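Local atomic coordinates of glutamate--LysW ligase ArgX (Sulfolobus tokodaii, PDB entry 3VPB), a protein that probably catalyses the ATP-dependent joining of glutamate, through its amino group, to the gamma-carboxyl group of the C-terminal glutamate of the carrier protein LysW in arginine biosynthesis. Residues E220-A225 and V234-L239; Y47-I52 and E274-N279; A18-E23 and N267-L272; I51-S56 and P255-F260. All coordinates share one frame; numbering follows the deposited sequence. Where two conformers were deposited one is given.

Interaction 1. Residues E220-A225 and V234-L239; sequences ETVVKA and VSIDIL. With MG (magnesium ion), chain N; ADP (adenosine-5'-diphosphate), chain L.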
# COMPACT_ATOMS: atom_id res chain seq x y z
N GLU B 220 -17.34 11.19 -36.33
CA GLU B 220 -17.84 12.42 -35.70
C GLU B 220 -17.74 12.33 -34.19
O GLU B 220 -17.39 13.30 -33.53
CB GLU B 220 -19.31 12.64 -36.10
CG GLU B 220 -19.48 13.03 -37.54
CD GLU B 220 -20.91 12.80 -38.09
OE1 GLU B 220 -21.79 12.21 -37.40
OE2 GLU B 220 -21.14 13.22 -39.25
N THR B 221 -18.05 11.15 -33.66
CA THR B 221 -17.96 10.90 -32.22
C THR B 221 -16.53 11.07 -31.74
O THR B 221 -16.29 11.82 -30.80
CB THR B 221 -18.49 9.51 -31.85
OG1 THR B 221 -19.85 9.40 -32.29
CG2 THR B 221 -18.44 9.31 -30.35
N VAL B 222 -15.60 10.35 -32.39
CA VAL B 222 -14.18 10.41 -32.02
C VAL B 222 -13.66 11.85 -32.13
O VAL B 222 -13.02 12.36 -31.20
CB VAL B 222 -13.30 9.47 -32.89
CG1 VAL B 222 -11.82 9.64 -32.58
CG2 VAL B 222 -13.71 8.02 -32.70
N VAL B 223 -13.92 12.51 -33.26
CA VAL B 223 -13.36 13.84 -33.46
C VAL B 223 -13.85 14.82 -32.39
O VAL B 223 -13.06 15.59 -31.84
CB VAL B 223 -13.54 14.35 -34.92
CG1 VAL B 223 -13.11 15.82 -35.04
CG2 VAL B 223 -12.70 13.48 -35.88
N LYS B 224 -15.14 14.80 -32.10
CA LYS B 224 -15.71 15.68 -31.10
C LYS B 224 -15.08 15.41 -29.71
O LYS B 224 -14.68 16.35 -29.00
CB LYS B 224 -17.22 15.55 -31.06
CG LYS B 224 -17.92 16.44 -30.03
CD LYS B 224 -17.83 17.90 -30.42
CE LYS B 224 -18.01 18.83 -29.21
NZ LYS B 224 -17.58 20.24 -29.56
N ALA B 225 -14.97 14.14 -29.35
CA ALA B 225 -14.41 13.73 -28.05
C ALA B 225 -12.97 14.23 -27.85
O ALA B 225 -12.62 14.84 -26.82
CB ALA B 225 -14.48 12.21 -27.91
N VAL B 234 -3.72 10.83 -29.15
CA VAL B 234 -4.46 10.10 -28.11
C VAL B 234 -5.21 8.92 -28.68
O VAL B 234 -5.53 8.88 -29.89
CB VAL B 234 -5.47 11.01 -27.35
CG1 VAL B 234 -4.76 12.08 -26.48
CG2 VAL B 234 -6.46 11.64 -28.33
N SER B 235 -5.51 7.94 -27.83
CA SER B 235 -6.41 6.88 -28.24
C SER B 235 -7.77 7.07 -27.57
O SER B 235 -7.91 7.79 -26.56
CB SER B 235 -5.83 5.48 -27.95
OG SER B 235 -5.69 5.29 -26.56
N ILE B 236 -8.78 6.45 -28.18
CA ILE B 236 -10.14 6.56 -27.70
C ILE B 236 -10.74 5.15 -27.72
O ILE B 236 -10.56 4.40 -28.70
CB ILE B 236 -11.02 7.47 -28.60
CG1 ILE B 236 -10.32 8.79 -28.95
CG2 ILE B 236 -12.35 7.79 -27.91
CD1 ILE B 236 -9.27 8.74 -30.14
N ASP B 237 -11.43 4.81 -26.62
CA ASP B 237 -12.14 3.55 -26.51
C ASP B 237 -13.63 3.84 -26.66
O ASP B 237 -14.19 4.71 -25.97
CB ASP B 237 -11.95 2.88 -25.12
CG ASP B 237 -10.53 2.40 -24.85
OD1 ASP B 237 -9.56 2.86 -25.47
OD2 ASP B 237 -10.38 1.51 -23.95
N ILE B 238 -14.28 3.10 -27.56
CA ILE B 238 -15.73 3.24 -27.76
C ILE B 238 -16.46 1.90 -27.60
O ILE B 238 -15.97 0.85 -28.01
CB ILE B 238 -16.01 3.89 -29.13
CG1 ILE B 238 -15.65 5.38 -29.04
CG2 ILE B 238 -17.49 3.69 -29.57
CD1 ILE B 238 -15.52 6.07 -30.38
N LEU B 239 -17.62 1.96 -26.93
CA LEU B 239 -18.49 0.81 -26.74
C LEU B 239 -19.73 0.99 -27.59
O LEU B 239 -20.14 2.13 -27.90
CB LEU B 239 -18.91 0.67 -25.27
CG LEU B 239 -17.76 0.42 -24.29
CD1 LEU B 239 -18.21 0.76 -22.86
CD2 LEU B 239 -17.31 -1.02 -24.45
MG MG N . -9.44 0.92 -22.20
PB ADP L . -8.74 0.63 -19.14
O1B ADP L . -8.23 2.02 -19.06
O2B ADP L . -8.64 -0.05 -20.49
O3B ADP L . -8.30 -0.28 -18.03
PA ADP L . -11.57 0.62 -19.79
O1A ADP L . -12.66 1.45 -19.13
O2A ADP L . -11.15 0.80 -21.23
O3A ADP L . -10.31 0.77 -18.80
O5' ADP L . -12.02 -0.91 -19.58
C5' ADP L . -11.28 -2.03 -20.08
C4' ADP L . -12.22 -2.98 -20.80
O4' ADP L . -13.30 -3.32 -19.92
C3' ADP L . -12.87 -2.30 -22.00
O3' ADP L . -12.09 -2.49 -23.19
C2' ADP L . -14.20 -3.00 -22.11
O2' ADP L . -14.06 -4.26 -22.78
C1' ADP L . -14.52 -3.30 -20.66
N9 ADP L . -15.40 -2.26 -20.10
C8 ADP L . -15.04 -1.20 -19.32
N7 ADP L . -16.14 -0.52 -18.97
C5 ADP L . -17.20 -1.15 -19.52
C6 ADP L . -18.65 -0.94 -19.56
N6 ADP L . -19.20 0.10 -18.88
N1 ADP L . -19.43 -1.86 -20.21
C2 ADP L . -18.90 -2.90 -20.86
N3 ADP L . -17.56 -3.12 -20.89
C4 ADP L . -16.71 -2.28 -20.25
O HOH W 1 -9.76 -0.99 -23.09

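Interaction 2. Residues Y47-I52 and E274-N279; sequences YDVAII and EYIKEN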
# COMPACT_ATOMS: atom_id res chain seq x y z
N TYR B 47 15.18 21.83 -26.24
CA TYR B 47 14.27 21.03 -27.08
C TYR B 47 13.06 21.84 -27.49
O TYR B 47 12.50 22.62 -26.71
CB TYR B 47 13.82 19.75 -26.37
CG TYR B 47 14.98 18.90 -25.91
CD1 TYR B 47 15.80 18.25 -26.83
CD2 TYR B 47 15.26 18.76 -24.55
CE1 TYR B 47 16.87 17.48 -26.41
CE2 TYR B 47 16.34 17.97 -24.12
CZ TYR B 47 17.14 17.35 -25.07
OH TYR B 47 18.19 16.57 -24.65
N ASP B 48 12.67 21.66 -28.74
CA ASP B 48 11.49 22.30 -29.29
C ASP B 48 10.23 21.51 -28.96
O ASP B 48 9.18 22.10 -28.62
CB ASP B 48 11.71 22.47 -30.78
CG ASP B 48 12.98 23.29 -31.07
OD1 ASP B 48 13.01 24.47 -30.66
OD2 ASP B 48 13.95 22.75 -31.61
N VAL B 49 10.34 20.18 -29.01
CA VAL B 49 9.18 19.32 -28.81
C VAL B 49 9.62 18.12 -27.97
O VAL B 49 10.71 17.61 -28.16
CB VAL B 49 8.62 18.78 -30.16
CG1 VAL B 49 7.51 17.76 -29.91
CG2 VAL B 49 8.10 19.92 -31.03
N ALA B 50 8.74 17.71 -27.06
CA ALA B 50 8.96 16.48 -26.25
C ALA B 50 7.84 15.48 -26.53
O ALA B 50 6.67 15.84 -26.53
CB ALA B 50 9.00 16.84 -24.76
N ILE B 51 8.21 14.22 -26.79
CA ILE B 51 7.19 13.19 -27.06
C ILE B 51 7.15 12.40 -25.77
O ILE B 51 8.17 11.86 -25.36
CB ILE B 51 7.59 12.29 -28.23
CG1 ILE B 51 7.78 13.12 -29.50
CG2 ILE B 51 6.56 11.12 -28.45
CD1 ILE B 51 8.23 12.25 -30.71
N ILE B 52 6.01 12.43 -25.09
CA ILE B 52 5.95 11.96 -23.70
C ILE B 52 5.47 10.51 -23.74
O ILE B 52 4.31 10.25 -23.98
CB ILE B 52 4.96 12.83 -22.84
CG1 ILE B 52 5.36 14.33 -22.81
CG2 ILE B 52 4.86 12.23 -21.42
CD1 ILE B 52 6.81 14.61 -22.27
N GLU B 274 5.70 12.76 -38.88
CA GLU B 274 5.25 13.69 -39.95
C GLU B 274 4.48 14.87 -39.39
O GLU B 274 4.74 16.02 -39.79
CB GLU B 274 4.40 12.95 -40.97
CG GLU B 274 5.22 12.08 -41.89
CD GLU B 274 4.37 11.24 -42.85
OE1 GLU B 274 4.96 10.59 -43.74
OE2 GLU B 274 3.13 11.24 -42.72
N TYR B 275 3.52 14.59 -38.51
CA TYR B 275 2.73 15.64 -37.87
C TYR B 275 3.62 16.64 -37.12
O TYR B 275 3.42 17.85 -37.22
CB TYR B 275 1.71 15.02 -36.90
CG TYR B 275 0.98 16.03 -36.06
CD1 TYR B 275 -0.12 16.73 -36.57
CD2 TYR B 275 1.39 16.30 -34.75
CE1 TYR B 275 -0.83 17.66 -35.77
CE2 TYR B 275 0.71 17.23 -33.97
CZ TYR B 275 -0.39 17.90 -34.49
OH TYR B 275 -1.04 18.82 -33.71
N ILE B 276 4.60 16.14 -36.38
CA ILE B 276 5.52 16.98 -35.60
C ILE B 276 6.34 17.88 -36.53
O ILE B 276 6.44 19.08 -36.30
CB ILE B 276 6.42 16.11 -34.69
CG1 ILE B 276 5.56 15.55 -33.55
CG2 ILE B 276 7.60 16.90 -34.08
CD1 ILE B 276 6.23 14.31 -32.92
N LYS B 277 6.88 17.30 -37.59
CA LYS B 277 7.65 18.07 -38.59
C LYS B 277 6.79 19.13 -39.27
O LYS B 277 7.24 20.25 -39.52
CB LYS B 277 8.25 17.13 -39.62
CG LYS B 277 9.40 16.29 -39.09
CD LYS B 277 9.96 15.37 -40.17
CE LYS B 277 10.45 16.14 -41.39
NZ LYS B 277 11.42 15.33 -42.18
N GLU B 278 5.55 18.76 -39.59
CA GLU B 278 4.57 19.65 -40.24
C GLU B 278 4.29 20.87 -39.38
O GLU B 278 4.23 22.00 -39.88
CB GLU B 278 3.27 18.87 -40.46
CG GLU B 278 2.07 19.70 -40.91
CD GLU B 278 2.11 20.00 -42.38
OE1 GLU B 278 1.35 20.88 -42.83
OE2 GLU B 278 2.90 19.35 -43.09
N ASN B 279 4.15 20.66 -38.08
CA ASN B 279 3.61 21.72 -37.22
C ASN B 279 4.62 22.44 -36.32
O ASN B 279 4.31 23.51 -35.80
CB ASN B 279 2.46 21.15 -36.37
CG ASN B 279 1.23 20.85 -37.20
OD1 ASN B 279 0.42 21.75 -37.46
ND2 ASN B 279 1.06 19.60 -37.60

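Interaction 3. Residues A18-E23 and N267-L272; sequences AKALEE and NVAQKL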
# COMPACT_ATOMS: atom_id res chain seq x y z
N ALA B 18 11.44 6.13 -32.08
CA ALA B 18 12.84 6.47 -32.23
C ALA B 18 13.31 6.20 -33.67
O ALA B 18 14.05 7.01 -34.26
CB ALA B 18 13.71 5.69 -31.25
N LYS B 19 12.85 5.10 -34.25
CA LYS B 19 13.30 4.70 -35.59
C LYS B 19 12.74 5.68 -36.59
O LYS B 19 13.43 6.07 -37.54
CB LYS B 19 12.87 3.26 -35.91
CG LYS B 19 13.32 2.74 -37.29
CD LYS B 19 14.86 2.72 -37.41
CE LYS B 19 15.33 2.01 -38.69
NZ LYS B 19 15.16 2.87 -39.92
N ALA B 20 11.50 6.11 -36.37
CA ALA B 20 10.88 7.07 -37.27
C ALA B 20 11.51 8.46 -37.20
O ALA B 20 11.60 9.16 -38.22
CB ALA B 20 9.34 7.12 -37.05
N LEU B 21 11.93 8.87 -36.00
CA LEU B 21 12.70 10.11 -35.84
C LEU B 21 13.98 10.02 -36.68
O LEU B 21 14.25 10.89 -37.53
CB LEU B 21 12.99 10.43 -34.36
CG LEU B 21 11.75 10.87 -33.54
CD1 LEU B 21 11.98 10.73 -32.03
CD2 LEU B 21 11.31 12.27 -33.89
N GLU B 22 14.72 8.93 -36.49
CA GLU B 22 15.96 8.68 -37.24
C GLU B 22 15.74 8.70 -38.77
O GLU B 22 16.49 9.35 -39.51
CB GLU B 22 16.53 7.33 -36.82
CG GLU B 22 17.81 6.90 -37.56
CD GLU B 22 18.20 5.45 -37.26
OE1 GLU B 22 18.16 5.04 -36.07
OE2 GLU B 22 18.53 4.71 -38.22
N GLU B 23 14.70 7.99 -39.23
CA GLU B 23 14.45 7.78 -40.65
C GLU B 23 14.02 9.06 -41.35
O GLU B 23 14.22 9.18 -42.56
CB GLU B 23 13.34 6.74 -40.84
CG GLU B 23 13.80 5.32 -40.93
CD GLU B 23 12.64 4.33 -41.04
OE1 GLU B 23 11.61 4.63 -41.70
OE2 GLU B 23 12.76 3.23 -40.48
N ASN B 267 1.30 3.04 -40.31
CA ASN B 267 2.57 3.33 -39.65
C ASN B 267 2.35 4.52 -38.70
O ASN B 267 2.58 5.68 -39.05
CB ASN B 267 3.66 3.63 -40.68
CG ASN B 267 5.05 3.70 -40.07
OD1 ASN B 267 5.22 3.99 -38.88
ND2 ASN B 267 6.07 3.44 -40.90
N VAL B 268 1.86 4.21 -37.51
CA VAL B 268 1.54 5.24 -36.49
C VAL B 268 2.75 6.13 -36.13
O VAL B 268 2.61 7.36 -36.07
CB VAL B 268 0.91 4.61 -35.22
CG1 VAL B 268 0.69 5.65 -34.11
CG2 VAL B 268 -0.43 3.95 -35.54
N ALA B 269 3.91 5.52 -35.91
CA ALA B 269 5.12 6.29 -35.58
C ALA B 269 5.51 7.26 -36.72
O ALA B 269 5.89 8.41 -36.49
CB ALA B 269 6.28 5.36 -35.20
N GLN B 270 5.33 6.83 -37.97
CA GLN B 270 5.62 7.71 -39.12
C GLN B 270 4.64 8.87 -39.19
O GLN B 270 5.03 10.03 -39.45
CB GLN B 270 5.60 6.89 -40.43
CG GLN B 270 5.89 7.69 -41.70
CD GLN B 270 7.27 8.35 -41.70
OE1 GLN B 270 8.22 7.83 -41.13
NE2 GLN B 270 7.37 9.50 -42.36
N LYS B 271 3.35 8.58 -38.99
CA LYS B 271 2.33 9.64 -38.99
C LYS B 271 2.56 10.68 -37.90
O LYS B 271 2.37 11.87 -38.11
CB LYS B 271 0.91 9.05 -38.87
CG LYS B 271 0.53 8.15 -40.05
CD LYS B 271 0.34 9.02 -41.31
CE LYS B 271 0.08 8.16 -42.55
NZ LYS B 271 -1.25 7.49 -42.44
N LEU B 272 2.98 10.21 -36.73
CA LEU B 272 3.30 11.13 -35.62
C LEU B 272 4.48 12.05 -35.98
O LEU B 272 4.40 13.28 -35.79
CB LEU B 272 3.68 10.30 -34.37
CG LEU B 272 4.07 11.16 -33.14
CD1 LEU B 272 2.94 12.06 -32.69
CD2 LEU B 272 4.52 10.24 -32.02
O HOH W 2 8.96 4.25 -39.98

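Interaction 4. Residues I51-S56 and P255-F260; sequences IIRPVS and PEFKGF. With GLU (glutamic acid), chain M.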
# COMPACT_ATOMS: atom_id res chain seq x y z
N ILE B 51 8.21 14.22 -26.79
CA ILE B 51 7.19 13.19 -27.06
C ILE B 51 7.15 12.40 -25.77
O ILE B 51 8.17 11.86 -25.36
CB ILE B 51 7.59 12.29 -28.23
CG1 ILE B 51 7.78 13.12 -29.50
CG2 ILE B 51 6.56 11.12 -28.45
CD1 ILE B 51 8.23 12.25 -30.71
N ILE B 52 6.01 12.43 -25.09
CA ILE B 52 5.95 11.96 -23.70
C ILE B 52 5.47 10.51 -23.74
O ILE B 52 4.31 10.25 -23.98
CB ILE B 52 4.96 12.83 -22.84
CG1 ILE B 52 5.36 14.33 -22.81
CG2 ILE B 52 4.86 12.23 -21.42
CD1 ILE B 52 6.81 14.61 -22.27
N ARG B 53 6.38 9.60 -23.42
CA ARG B 53 6.14 8.16 -23.58
C ARG B 53 6.29 7.24 -22.33
O ARG B 53 6.24 6.03 -22.48
CB ARG B 53 7.01 7.63 -24.74
CG ARG B 53 6.61 8.19 -26.13
CD ARG B 53 5.15 7.88 -26.45
NE ARG B 53 4.91 6.43 -26.46
CZ ARG B 53 3.77 5.88 -26.84
NH1 ARG B 53 3.63 4.56 -26.84
NH2 ARG B 53 2.77 6.66 -27.23
N PRO B 54 6.45 7.80 -21.10
CA PRO B 54 6.54 6.86 -19.98
C PRO B 54 5.28 6.00 -19.82
O PRO B 54 4.16 6.47 -20.07
CB PRO B 54 6.68 7.79 -18.75
CG PRO B 54 7.29 9.03 -19.30
CD PRO B 54 6.56 9.18 -20.61
N VAL B 55 5.50 4.76 -19.37
CA VAL B 55 4.43 3.79 -19.10
C VAL B 55 3.72 4.21 -17.81
O VAL B 55 2.51 3.99 -17.64
CB VAL B 55 4.99 2.35 -18.94
CG1 VAL B 55 3.86 1.30 -18.81
CG2 VAL B 55 5.94 1.99 -20.10
N SER B 56 4.48 4.81 -16.89
CA SER B 56 3.88 5.29 -15.62
C SER B 56 3.15 6.58 -15.95
O SER B 56 3.78 7.51 -16.46
CB SER B 56 4.97 5.60 -14.60
OG SER B 56 4.46 6.43 -13.56
N PRO B 255 -0.67 6.53 -25.87
CA PRO B 255 -1.30 5.35 -26.49
C PRO B 255 -0.33 4.27 -26.94
O PRO B 255 0.78 4.56 -27.40
CB PRO B 255 -2.07 5.93 -27.69
CG PRO B 255 -1.57 7.32 -27.88
CD PRO B 255 -0.81 7.76 -26.67
N GLU B 256 -0.74 3.03 -26.76
CA GLU B 256 -0.01 1.92 -27.35
C GLU B 256 -0.69 1.67 -28.70
O GLU B 256 -1.82 2.13 -28.92
CB GLU B 256 -0.04 0.70 -26.45
CG GLU B 256 0.90 0.77 -25.21
CD GLU B 256 0.59 -0.34 -24.20
OE1 GLU B 256 1.53 -0.82 -23.53
OE2 GLU B 256 -0.59 -0.74 -24.10
N PHE B 257 0.01 1.02 -29.63
CA PHE B 257 -0.50 0.88 -30.99
C PHE B 257 -0.05 -0.36 -31.74
O PHE B 257 -0.22 -0.41 -32.95
CB PHE B 257 -0.29 2.16 -31.85
CG PHE B 257 1.11 2.74 -31.78
CD1 PHE B 257 2.14 2.26 -32.63
CD2 PHE B 257 1.40 3.80 -30.90
CE1 PHE B 257 3.42 2.83 -32.58
CE2 PHE B 257 2.69 4.33 -30.80
CZ PHE B 257 3.70 3.86 -31.66
N LYS B 258 0.46 -1.38 -31.03
CA LYS B 258 0.82 -2.64 -31.72
C LYS B 258 -0.38 -3.34 -32.35
O LYS B 258 -0.29 -3.89 -33.45
CB LYS B 258 1.54 -3.61 -30.79
CG LYS B 258 3.03 -3.36 -30.67
CD LYS B 258 3.72 -4.54 -30.01
CE LYS B 258 3.45 -4.55 -28.52
NZ LYS B 258 3.44 -5.93 -28.00
N GLY B 259 -1.50 -3.35 -31.62
CA GLY B 259 -2.76 -3.89 -32.12
C GLY B 259 -3.31 -3.07 -33.27
O GLY B 259 -3.75 -3.63 -34.29
N PHE B 260 -3.24 -1.75 -33.12
CA PHE B 260 -3.71 -0.82 -34.15
C PHE B 260 -2.99 -1.14 -35.44
O PHE B 260 -3.63 -1.25 -36.52
CB PHE B 260 -3.44 0.62 -33.68
CG PHE B 260 -4.09 1.67 -34.50
CD1 PHE B 260 -5.36 2.17 -34.17
CD2 PHE B 260 -3.41 2.24 -35.56
CE1 PHE B 260 -5.94 3.18 -34.94
CE2 PHE B 260 -3.98 3.24 -36.33
CZ PHE B 260 -5.23 3.73 -36.01
N GLU M . -3.47 -0.56 -24.28
CA GLU M . -4.23 -1.07 -25.45
C GLU M . -4.81 -2.43 -25.13
O GLU M . -5.86 -2.77 -25.70
CB GLU M . -3.32 -1.17 -26.69
CG GLU M . -4.07 -1.45 -27.98
CD GLU M . -3.16 -1.54 -29.20
OE1 GLU M . -2.03 -2.10 -29.08
OE2 GLU M . -3.59 -1.06 -30.28
OXT GLU M . -4.23 -3.22 -24.34

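Interaction 1. Residues E220-A225 and V234-L239
In the ATP-grasp domain, Val-222 of helix 216-229 packs on Ile-236 and Ile-238 of strand 233-241, part of a five-stranded antiparallel sheet. Helix and strand run at 131° to each other, nearer antiparallel than parallel. Their axes approach to 9.8 Å, and the side chains of Val-222, Ile-236 and Ile-238 meet between them. Val-222 has CG1 anti to its backbone N (chi1 175°), and this splits its two methyls between the two isoleucines. CG1 of Val-222 lies 3.6 Å from CD1 of Ile-236. CG2 of Val-222 lies 3.5 Å from CD1 of Ile-238. Both approaches are slanted, and in each the partner is the CD1 end of the isoleucine's longer branch. Thr-221 adds a looser touch of its methyl on Ile-238; its hydroxyl is bonded within the helix to the carbonyl of Lys-217. The contacts between helix and strand are apolar and lie on one face of the sheet. Asp-237, between the two isoleucines, turns to the other face, where the nucleotide lies. There its OD2 binds the magnesium ion, together with Glu-250, a water and both phosphates of ADP. Arg-178 forms a salt bridge with the second oxygen, OD1, and so probably steadies the carboxylate. Leu-239 also faces the nucleotide and lies against the adenine, with its CD1 3.7 Å from C6 of ADP.

Interaction 2. Residues Y47-I52 and E274-N279
The backbones of strand 49-52 and helix segment 274-279 are nearest at Val-49 and Ile-276, whose CA atoms lie 8.1 Å apart. The strand is an inner member of the four-stranded parallel sheet of the preATP-grasp domain, which has a Rossmann-like fold. Helix 268-280 is the last of the chain and lies over one face of this sheet. Helix 57-69 packs on the other face, against Ala-50 and Ile-52. Within 274-279, Ile-276 alone meets the strand, and it does so with two branches. Its CD1 comes to 3.6 Å from CD1 of Ile-51. The two isoleucine chains meet at a slant, and CG1 of Ile-51 also lies close to the same methyl. Ile-51 reaches across because its chain is extended beyond CG1 (chi2 178°), although its CB does not point straight at the helix. The other branch of Ile-276, CG2, makes a looser touch with CG1 of Val-49 at 4.3 Å. Ile-75 of the neighbouring strand 73-75 also touches both Val-49 and Ile-276. The patch is buried and wholly apolar. Near the end of the helix, the carbonyl O of Tyr-275 accepts from both the backbone N and the side chain of Asn-279, from opposite faces of its plane. ND2 of Asn-279 is 3.0 Å from this O and also sits over one face of the Tyr-275 ring, toward its rim.

Interaction 3. Residues A18-E23 and N267-L272
Ala-20 meets Ala-269 and Gln-270 where helix 12-23 of the preATP-grasp domain packs against helix 268-280, the last helix of the chain. This is a close helix-helix contact built on small side chains. The CA atoms of Ala-20 and Gln-270 are only 5.6 Å apart. Ala-20 has the largest share of the buried surface, and its methyl points toward the other helix. There it lies over backbone rather than between long side chains. CB of Ala-20 is 3.7 Å from the carbonyl O of Ala-269. The methyl of Ala-269 also points across and meets CB of Ala-20 at 4.0 Å. Gln-270 has the next largest share. Its CG is anti to the backbone N (chi1 180°) and the chain bends at chi2, which brings the amide end toward the first helix. Its OE1 lies 4.3 Å from CB of Ala-20 and accepts from ND2 of Asn-24, just beyond helix 12-23, while its NE2 donates to Glu-274. Both ends of the amide are thus held. Asn-267 caps the second helix at its N terminus: its OD1 accepts from the backbone N of Gln-270 at 3.0 Å, with the donor well above the carbonyl plane. A water bridges the two segments, donating to OE1 of Glu-23 and accepting from ND2 of Asn-267 at 3.1 Å.

Interaction 4. Residues I51-S56 and P255-F260
The Arg-53 guanidinium has the carbonyl O of Pro-255 at its edge, 8° out of its plane. The ring of Phe-257 comes near it obliquely, with CE2 4.1 Å from NH1 of Arg-53. The grip on Pro-255 is end-on and forked. NH1 and NH2 of Arg-53 each donate to this one oxygen at 2.9 Å. Both bonds are bent, near 143° at the hydrogen, as expected when two nitrogens share one acceptor. The arginine chain curls at chi2 and chi3 to bring its tip there. The remaining nitrogen, NE, forms a salt bridge with Glu-14. The carbonyl so held belongs to the loop that leads into the glutamate site. In the next residue, OE2 of Glu-256 accepts from the amino group of the bound glutamate at 2.9 Å, and Trp-133 also bonds to this oxygen. Further on, helix 258-264 presents its first turn to the ligand. The backbone N of Gly-259 donates to OE1 of the ligand, and that of Phe-260 donates to OE2. The helix N terminus probably also favours this negative charge. These two residues form the GF motif, considered essential for substrate specificity. The contact thus joins the region of strand 49-52 in the preATP-grasp domain to the glutamate-binding loop 255-257 of the ATP-grasp domain. Helix 12-23 flanks it with Glu-13 and Ile-17 against Arg-53, and strand 233-241 backs it through Phe-233, which touches Arg-53, Pro-255 and Phe-257.

How the interactions relate
From the N terminus, interaction 3 opens first, at 18-23, and closes at 267-272. Interactions 2 and 4 both start on strand 49-52. Interaction 4 closes at 255-260, within the span of interaction 3. Interaction 2 closes at 274-279, past the end of interaction 3, so these two cross. Interaction 1 is local to the ATP-grasp domain and lies within all three longer loops. The other three tie the preATP-grasp domain to the C-terminal part of the chain, helices 258-264 and 268-280 and the loop before them. Interactions 2 and 3 share helix 268-280 and touch through Ile-51 and Leu-272. Val-268 packs on Phe-260, joining interactions 3 and 4. Ser-235 packs on Pro-255, joining interactions 1 and 4.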